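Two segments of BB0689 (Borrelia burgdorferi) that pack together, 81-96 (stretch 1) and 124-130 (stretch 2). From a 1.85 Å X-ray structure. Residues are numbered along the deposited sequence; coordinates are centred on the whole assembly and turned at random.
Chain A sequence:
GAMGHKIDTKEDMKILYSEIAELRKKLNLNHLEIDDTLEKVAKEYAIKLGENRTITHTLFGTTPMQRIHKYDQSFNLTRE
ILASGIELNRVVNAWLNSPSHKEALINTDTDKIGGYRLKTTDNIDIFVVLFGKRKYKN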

ATOM      1  N   ILE A  81      -0.205   4.057  -2.744  1.00 18.33           N
ATOM      2  CA  ILE A  81      -0.457   3.478  -4.040  1.00 17.25           C
ATOM      3  C   ILE A  81      -1.510   2.364  -3.928  1.00 19.77           C
ATOM      4  O   ILE A  81      -1.458   1.588  -2.961  1.00 20.29           O
ATOM      5  N   LEU A  82      -2.362   2.260  -4.959  1.00 16.90           N
ATOM      6  CA  LEU A  82      -3.382   1.279  -5.054  1.00 17.76           C
ATOM      7  C   LEU A  82      -3.245   0.471  -6.265  1.00 18.76           C
ATOM      8  O   LEU A  82      -2.721   0.957  -7.287  1.00 17.34           O
ATOM      9  N   ALA A  83      -3.811  -0.725  -6.270  1.00 15.64           N
ATOM     10  CA  ALA A  83      -3.971  -1.560  -7.429  1.00 16.84           C
ATOM     11  C   ALA A  83      -5.172  -2.471  -7.269  1.00 20.07           C
ATOM     12  O   ALA A  83      -5.499  -2.853  -6.159  1.00 17.20           O
ATOM     13  N   SER A  84      -5.811  -2.783  -8.365  1.00 17.10           N
ATOM     14  CA  SER A  84      -6.910  -3.745  -8.357  1.00 21.87           C
ATOM     15  C   SER A  84      -6.945  -4.615  -9.571  1.00 20.60           C
ATOM     16  O   SER A  84      -6.701  -4.183 -10.708  1.00 19.43           O
ATOM     17  N   GLY A  85      -7.289  -5.884  -9.354  1.00 21.39           N
ATOM     18  CA  GLY A  85      -7.362  -6.835 -10.394  1.00 19.63           C
ATOM     19  C   GLY A  85      -6.035  -7.182 -11.052  1.00 25.97           C
ATOM     20  O   GLY A  85      -6.007  -7.567 -12.225  1.00 25.18           O
ATOM     21  N   ILE A  86      -4.911  -6.993 -10.354  1.00 21.17           N
ATOM     22  CA  ILE A  86      -3.587  -7.269 -10.922  1.00 19.72           C
ATOM     23  C   ILE A  86      -2.902  -8.380 -10.091  1.00 17.22           C
ATOM     24  O   ILE A  86      -2.817  -8.235  -8.891  1.00 19.37           O
ATOM     25  N   GLU A  87      -2.332  -9.389 -10.727  1.00 18.70           N
ATOM     26  CA  GLU A  87      -1.634 -10.477  -9.997  1.00 21.85           C
ATOM     27  C   GLU A  87      -0.392 -10.005  -9.273  1.00 19.87           C
ATOM     28  O   GLU A  87       0.329  -9.059  -9.645  1.00 17.65           O
ATOM     29  N   LEU A  88      -0.081 -10.727  -8.216  1.00 18.89           N
ATOM     30  CA  LEU A  88       1.056 -10.346  -7.383  1.00 20.85           C
ATOM     31  C   LEU A  88       2.355 -10.190  -8.137  1.00 21.04           C
ATOM     32  O   LEU A  88       3.093  -9.273  -7.878  1.00 21.27           O
ATOM     33  N   ASN A  89       2.614 -11.062  -9.117  1.00 21.75           N
ATOM     34  CA  ASN A  89       3.854 -11.059  -9.852  1.00 25.12           C
ATOM     35  C   ASN A  89       3.841 -10.080 -11.019  1.00 23.31           C
ATOM     36  O   ASN A  89       4.810  -9.959 -11.732  1.00 19.96           O
ATOM     37  N   ARG A  90       2.800  -9.296 -11.128  1.00 17.87           N
ATOM     38  CA  ARG A  90       2.674  -8.231 -12.133  1.00 19.08           C
ATOM     39  C   ARG A  90       2.508  -6.827 -11.588  1.00 17.53           C
ATOM     40  O   ARG A  90       2.600  -5.842 -12.334  1.00 16.80           O
ATOM     41  N   VAL A  91       2.225  -6.700 -10.310  1.00 18.02           N
ATOM     42  CA  VAL A  91       1.818  -5.428  -9.757  1.00 16.07           C
ATOM     43  C   VAL A  91       2.946  -4.381  -9.705  1.00 16.14           C
ATOM     44  O   VAL A  91       2.715  -3.166  -9.978  1.00 16.24           O
ATOM     45  N   VAL A  92       4.168  -4.789  -9.422  1.00 16.76           N
ATOM     46  CA  VAL A  92       5.250  -3.818  -9.303  1.00 16.15           C
ATOM     47  C   VAL A  92       5.481  -3.200 -10.691  1.00 16.52           C
ATOM     48  O   VAL A  92       5.582  -2.007 -10.826  1.00 16.29           O
ATOM     49  N   ASN A  93       5.506  -4.025 -11.713  1.00 17.05           N
ATOM     50  CA  ASN A  93       5.658  -3.479 -13.045  1.00 19.12           C
ATOM     51  C   ASN A  93       4.491  -2.635 -13.476  1.00 16.92           C
ATOM     52  O   ASN A  93       4.708  -1.603 -14.152  1.00 15.77           O
ATOM     53  N   ALA A  94       3.269  -3.006 -13.051  1.00 16.99           N
ATOM     54  CA  ALA A  94       2.150  -2.148 -13.373  1.00 16.38           C
ATOM     55  C   ALA A  94       2.271  -0.728 -12.716  1.00 15.71           C
ATOM     56  O   ALA A  94       1.964   0.352 -13.340  1.00 17.81           O
ATOM     57  N   TRP A  95       2.783  -0.671 -11.471  1.00 14.76           N
ATOM     58  CA  TRP A  95       3.020   0.594 -10.853  1.00 15.54           C
ATOM     59  C   TRP A  95       4.226   1.365 -11.504  1.00 15.65           C
ATOM     60  O   TRP A  95       4.149   2.569 -11.678  1.00 15.88           O
ATOM     61  N   LEU A  96       5.268   0.652 -11.905  1.00 18.36           N
ATOM     62  CA  LEU A  96       6.371   1.306 -12.604  1.00 19.14           C
ATOM     63  C   LEU A  96       5.931   2.003 -13.918  1.00 20.36           C
ATOM     64  O   LEU A  96       6.512   3.025 -14.270  1.00 18.98           O
ATOM     65  N   ILE A 124     -12.630 -10.095  -5.474  1.00 23.45           N
ATOM     66  CA  ILE A 124     -11.992  -8.840  -5.197  1.00 20.76           C
ATOM     67  C   ILE A 124     -10.509  -9.069  -4.964  1.00 20.90           C
ATOM     68  O   ILE A 124     -10.088 -10.105  -4.363  1.00 18.13           O
ATOM     69  N   ASP A 125      -9.680  -8.197  -5.570  1.00 18.14           N
ATOM     70  CA  ASP A 125      -8.208  -8.285  -5.436  1.00 17.54           C
ATOM     71  C   ASP A 125      -7.624  -6.896  -5.417  1.00 19.07           C
ATOM     72  O   ASP A 125      -7.411  -6.289  -6.533  1.00 20.43           O
ATOM     73  N   ILE A 126      -7.303  -6.396  -4.229  1.00 18.37           N
ATOM     74  CA  ILE A 126      -6.914  -4.996  -4.069  1.00 17.48           C
ATOM     75  C   ILE A 126      -5.627  -4.913  -3.283  1.00 18.97           C
ATOM     76  O   ILE A 126      -5.536  -5.500  -2.173  1.00 19.03           O
ATOM     77  N   PHE A 127      -4.588  -4.320  -3.699  1.00 17.74           N
ATOM     78  CA  PHE A 127      -3.416  -3.748  -2.991  1.00 17.36           C
ATOM     79  C   PHE A 127      -3.600  -2.323  -2.563  1.00 18.25           C
ATOM     80  O   PHE A 127      -4.037  -1.415  -3.362  1.00 17.64           O
ATOM     81  N   VAL A 128      -3.288  -2.187  -1.247  1.00 18.29           N
ATOM     82  CA  VAL A 128      -3.042  -0.842  -0.716  1.00 17.62           C
ATOM     83  C   VAL A 128      -1.648  -0.794  -0.111  1.00 20.40           C
ATOM     84  O   VAL A 128      -1.382  -1.559   0.856  1.00 19.35           O
ATOM     85  N   VAL A 129      -0.785   0.125  -0.590  1.00 16.49           N
ATOM     86  CA  VAL A 129       0.593   0.239  -0.030  1.00 19.60           C
ATOM     87  C   VAL A 129       0.849   1.661   0.364  1.00 18.48           C
ATOM     88  O   VAL A 129       0.656   2.566  -0.414  1.00 20.32           O
ATOM     89  N   LEU A 130       1.220   1.875   1.629  1.00 17.88           N
ATOM     90  CA  LEU A 130       1.476   3.159   2.199  1.00 18.83           C
ATOM     91  C   LEU A 130       2.976   3.309   2.551  1.00 19.89           C
ATOM     92  O   LEU A 130       3.612   2.349   2.952  1.00 19.17           O
TER

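The two stretches are joined first by an antiparallel ladder between strands 81-84 and 125-130. Ile 81 and Val 129 form a hydrogen-bonded pair in both directions, with Ile 81 N to Val 129 O and Val 129 N to Ile 81 O each at 2.9 Å and nearly linear. Two residues on, Ala 83 N donates to Phe 127 O at 3.0 Å, whereas the return bond from Phe 127 N to Ala 83 O, also 3.0 Å, is bent and weak. Gly 85 N closes the ladder on Asp 125 O at 2.9 Å; the positive phi of Gly 85, where the chain leaves the strand, is one that glycine adopts readily. Between these rungs the backbones approach closely, with CA-H...O contacts such as Leu 82 CA to Phe 127 O at 3.2 Å.

One side-chain hydrogen bond ties the helix to the strand within stretch 1: Trp 95 NE1 donates to Leu 82 O at 2.9 Å, almost in line. It holds the indole against the sheet, on the side that carries Ile 81, Ala 83, Phe 127 and Val 129.

Two waters extend the polar network where the strand pairing ends. Water 1 lies 2.9 Å from Ser 84 OG and accepts from Asp 125 N, also at 2.9 Å, so it links the t rotamer of Ser 84 to the opposing backbone. Water 2 accepts from Ile 86 N at 2.9 Å and lies 3.0 Å from Asp 125 O, bridging the loop to the strand. The Asp 125 carboxylate, chi1 t, finds its hydrogen-bonding partners elsewhere in the structure; its OD2 lies 4.6 Å from Glu 87 OE1, a proximity of like charges rather than an attraction.

Phe 127 is the centre of the apolar packing and has the largest area covered by the opposite stretch. With chi1 m and chi2 at -83°, its ring packs against the loop and the start of the helix. Val 91, chi1 p and directed toward the strand, places CG1 over one ring face, while its CG2 comes within 4.1 Å of Phe 127 CD2. At the ring edge, Ile 86 O approaches Phe 127 CE2 to 3.6 Å. Leu 88, chi1 t and chi2 p, starts sideways but brings CD1 to 4.0 Å from Phe 127 CZ. Nearer the backbone, the small Ala 83 contributes a CB-CB contact of 4.2 Å with Phe 127.

Trp 95, chi1 m, also points toward stretch 2 and spans two of its residues: CZ2 is 4.0 Å from Phe 127 CB, and CH2 is 3.8 Å from Val 129 CG2. Ile 81, chi1 p and chi2 t, extends this layer, its CG1 lying 3.8 Å from the CB of Val 129, itself a t rotamer.

The other sheet face is more lightly packed across the pair. Leu 82, chi1 m and chi2 t, sets CD2 3.8 Å from CG2 of Val 128, chi1 t, and Ser 84 OG lies 4.1 Å from CG1 of Ile 126, chi1 m.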

ATOM      1  CB  ILE A  81       0.831   2.956  -4.743  1.00 19.21           C
ATOM      2  CG1 ILE A  81       1.567   1.953  -3.895  1.00 18.04           C
ATOM      3  CG2 ILE A  81       1.849   4.145  -5.027  1.00 20.51           C
ATOM      4  CD1 ILE A  81       2.838   1.289  -4.449  1.00 19.47           C
ATOM      5  CB  LEU A  82      -4.752   2.006  -5.043  1.00 17.60           C
ATOM      6  CG  LEU A  82      -4.953   3.076  -3.983  1.00 19.68           C
ATOM      7  CD1 LEU A  82      -6.224   3.851  -4.204  1.00 20.64           C
ATOM      8  CD2 LEU A  82      -5.026   2.429  -2.575  1.00 19.62           C
ATOM      9  CB  ALA A  83      -2.750  -2.396  -7.750  1.00 17.91           C
ATOM     10  CB  SER A  84      -8.204  -2.950  -8.285  1.00 23.92           C
ATOM     11  OG  SER A  84      -9.320  -3.739  -8.285  1.00 25.49           O
ATOM     12  CB  ILE A  86      -2.722  -5.949 -11.062  1.00 20.53           C
ATOM     13  CG1 ILE A  86      -3.439  -4.899 -11.928  1.00 19.65           C
ATOM     14  CG2 ILE A  86      -1.379  -6.263 -11.690  1.00 18.81           C
ATOM     15  CD1 ILE A  86      -2.843  -3.543 -11.911  1.00 21.69           C
ATOM     16  CB  GLU A  87      -1.309 -11.663 -10.889  1.00 24.95           C
ATOM     17  CG  GLU A  87      -2.529 -12.364 -11.484  1.00 32.26           C
ATOM     18  CD  GLU A  87      -3.501 -12.957 -10.452  1.00 45.18           C
ATOM     19  OE1 GLU A  87      -3.073 -13.353  -9.332  1.00 54.70           O
ATOM     20  OE2 GLU A  87      -4.734 -13.015 -10.772  1.00 55.53           O
ATOM     21  CB  LEU A  88       1.213 -11.422  -6.246  1.00 21.53           C
ATOM     22  CG  LEU A  88       2.409 -11.328  -5.294  1.00 20.76           C
ATOM     23  CD1 LEU A  88       2.344 -10.062  -4.473  1.00 22.07           C
ATOM     24  CD2 LEU A  88       2.454 -12.604  -4.395  1.00 23.75           C
ATOM     25  CB  ASN A  89       4.294 -12.495 -10.317  1.00 27.82           C
ATOM     26  CG  ASN A  89       3.371 -13.092 -11.339  1.00 34.77           C
ATOM     27  OD1 ASN A  89       2.336 -12.540 -11.659  1.00 27.48           O
ATOM     28  ND2 ASN A  89       3.735 -14.265 -11.843  1.00 40.17           N
ATOM     29  CB  ARG A  90       1.461  -8.513 -13.035  1.00 20.57           C
ATOM     30  CG  ARG A  90       1.571  -9.779 -13.926  1.00 24.52           C
ATOM     31  CD  ARG A  90       2.865  -9.940 -14.716  1.00 30.71           C
ATOM     32  NE  ARG A  90       2.607 -10.842 -15.870  1.00 36.86           N
ATOM     33  CZ  ARG A  90       2.943 -10.632 -17.172  1.00 42.31           C
ATOM     34  NH1 ARG A  90       3.722  -9.624 -17.547  1.00 39.91           N
ATOM     35  NH2 ARG A  90       2.517 -11.484 -18.135  1.00 37.33           N
ATOM     36  CB  VAL A  91       1.046  -5.553  -8.454  1.00 18.02           C
ATOM     37  CG1 VAL A  91       1.920  -5.957  -7.263  1.00 19.64           C
ATOM     38  CG2 VAL A  91       0.343  -4.245  -8.129  1.00 18.08           C
ATOM     39  CB  VAL A  92       6.561  -4.451  -8.738  1.00 18.34           C
ATOM     40  CG1 VAL A  92       7.719  -3.495  -8.897  1.00 19.59           C
ATOM     41  CG2 VAL A  92       6.291  -4.723  -7.280  1.00 19.61           C
ATOM     42  CB  ASN A  93       5.968  -4.554 -14.074  1.00 18.62           C
ATOM     43  CG  ASN A  93       7.429  -5.014 -13.984  1.00 24.36           C
ATOM     44  OD1 ASN A  93       8.295  -4.263 -13.578  1.00 28.69           O
ATOM     45  ND2 ASN A  93       7.691  -6.212 -14.391  1.00 22.29           N
ATOM     46  CB  ALA A  94       0.853  -2.841 -12.961  1.00 16.62           C
ATOM     47  CB  TRP A  95       3.346   0.401  -9.302  1.00 15.97           C
ATOM     48  CG  TRP A  95       2.123   0.114  -8.490  1.00 16.91           C
ATOM     49  CD1 TRP A  95       0.916   0.674  -8.629  1.00 17.12           C
ATOM     50  CD2 TRP A  95       2.051  -0.700  -7.319  1.00 17.47           C
ATOM     51  NE1 TRP A  95       0.072   0.241  -7.634  1.00 20.31           N
ATOM     52  CE2 TRP A  95       0.719  -0.674  -6.877  1.00 18.75           C
ATOM     53  CE3 TRP A  95       2.968  -1.551  -6.687  1.00 20.22           C
ATOM     54  CZ2 TRP A  95       0.308  -1.313  -5.716  1.00 18.85           C
ATOM     55  CZ3 TRP A  95       2.545  -2.271  -5.571  1.00 19.51           C
ATOM     56  CH2 TRP A  95       1.257  -2.121  -5.091  1.00 17.13           C
ATOM     57  CB  LEU A  96       7.550   0.382 -12.846  1.00 18.65           C
ATOM     58  CG  LEU A  96       8.360  -0.060 -11.630  1.00 20.59           C
ATOM     59  CD1 LEU A  96       9.320  -1.139 -12.070  1.00 23.64           C
ATOM     60  CD2 LEU A  96       9.087   1.102 -11.007  1.00 24.93           C
ATOM     61  CB  ILE A 124     -12.666  -8.163  -4.037  1.00 22.94           C
ATOM     62  CG1 ILE A 124     -14.090  -7.836  -4.444  1.00 27.83           C
ATOM     63  CG2 ILE A 124     -11.918  -6.935  -3.608  1.00 24.27           C
ATOM     64  CD1 ILE A 124     -14.958  -7.466  -3.260  1.00 28.28           C
ATOM     65  CB  ASP A 125      -7.633  -9.075  -6.580  1.00 21.50           C
ATOM     66  CG  ASP A 125      -6.114  -9.336  -6.455  1.00 22.82           C
ATOM     67  OD1 ASP A 125      -5.382  -8.780  -5.571  1.00 25.15           O
ATOM     68  OD2 ASP A 125      -5.573 -10.130  -7.282  1.00 26.95           O
ATOM     69  CB  ILE A 126      -7.985  -4.186  -3.360  1.00 16.47           C
ATOM     70  CG1 ILE A 126      -9.278  -4.119  -4.245  1.00 18.04           C
ATOM     71  CG2 ILE A 126      -7.520  -2.771  -3.061  1.00 18.96           C
ATOM     72  CD1 ILE A 126     -10.445  -3.425  -3.569  1.00 20.94           C
ATOM     73  CB  PHE A 127      -2.174  -3.855  -3.877  1.00 20.00           C
ATOM     74  CG  PHE A 127      -1.763  -5.269  -4.176  1.00 20.00           C
ATOM     75  CD1 PHE A 127      -0.995  -5.987  -3.276  1.00 20.00           C
ATOM     76  CD2 PHE A 127      -2.147  -5.880  -5.357  1.00 20.00           C
ATOM     77  CE1 PHE A 127      -0.618  -7.289  -3.548  1.00 20.00           C
ATOM     78  CE2 PHE A 127      -1.770  -7.180  -5.635  1.00 20.00           C
ATOM     79  CZ  PHE A 127      -1.006  -7.886  -4.730  1.00 20.00           C
ATOM     80  CB  VAL A 128      -4.087  -0.388   0.337  1.00 16.53           C
ATOM     81  CG1 VAL A 128      -3.753   0.989   0.943  1.00 18.55           C
ATOM     82  CG2 VAL A 128      -5.539  -0.434  -0.206  1.00 19.33           C
ATOM     83  CB  VAL A 129       1.681  -0.377  -0.921  1.00 19.46           C
ATOM     84  CG1 VAL A 129       3.081  -0.227  -0.287  1.00 23.98           C
ATOM     85  CG2 VAL A 129       1.341  -1.802  -1.331  1.00 23.00           C
ATOM     86  CB  LEU A 130       0.698   3.324   3.517  1.00 22.27           C
ATOM     87  CG  LEU A 130      -0.848   3.147   3.417  1.00 24.42           C
ATOM     88  CD1 LEU A 130      -1.627   3.229   4.773  1.00 24.69           C
ATOM     89  CD2 LEU A 130      -1.399   4.205   2.494  1.00 26.61           C
TER
HETATM   90  O   HOH W   1     -10.689  -6.097  -7.255  1.00 23.69           O
HETATM   91  O   HOH W   2      -4.537  -6.331  -7.525  1.00 18.54           O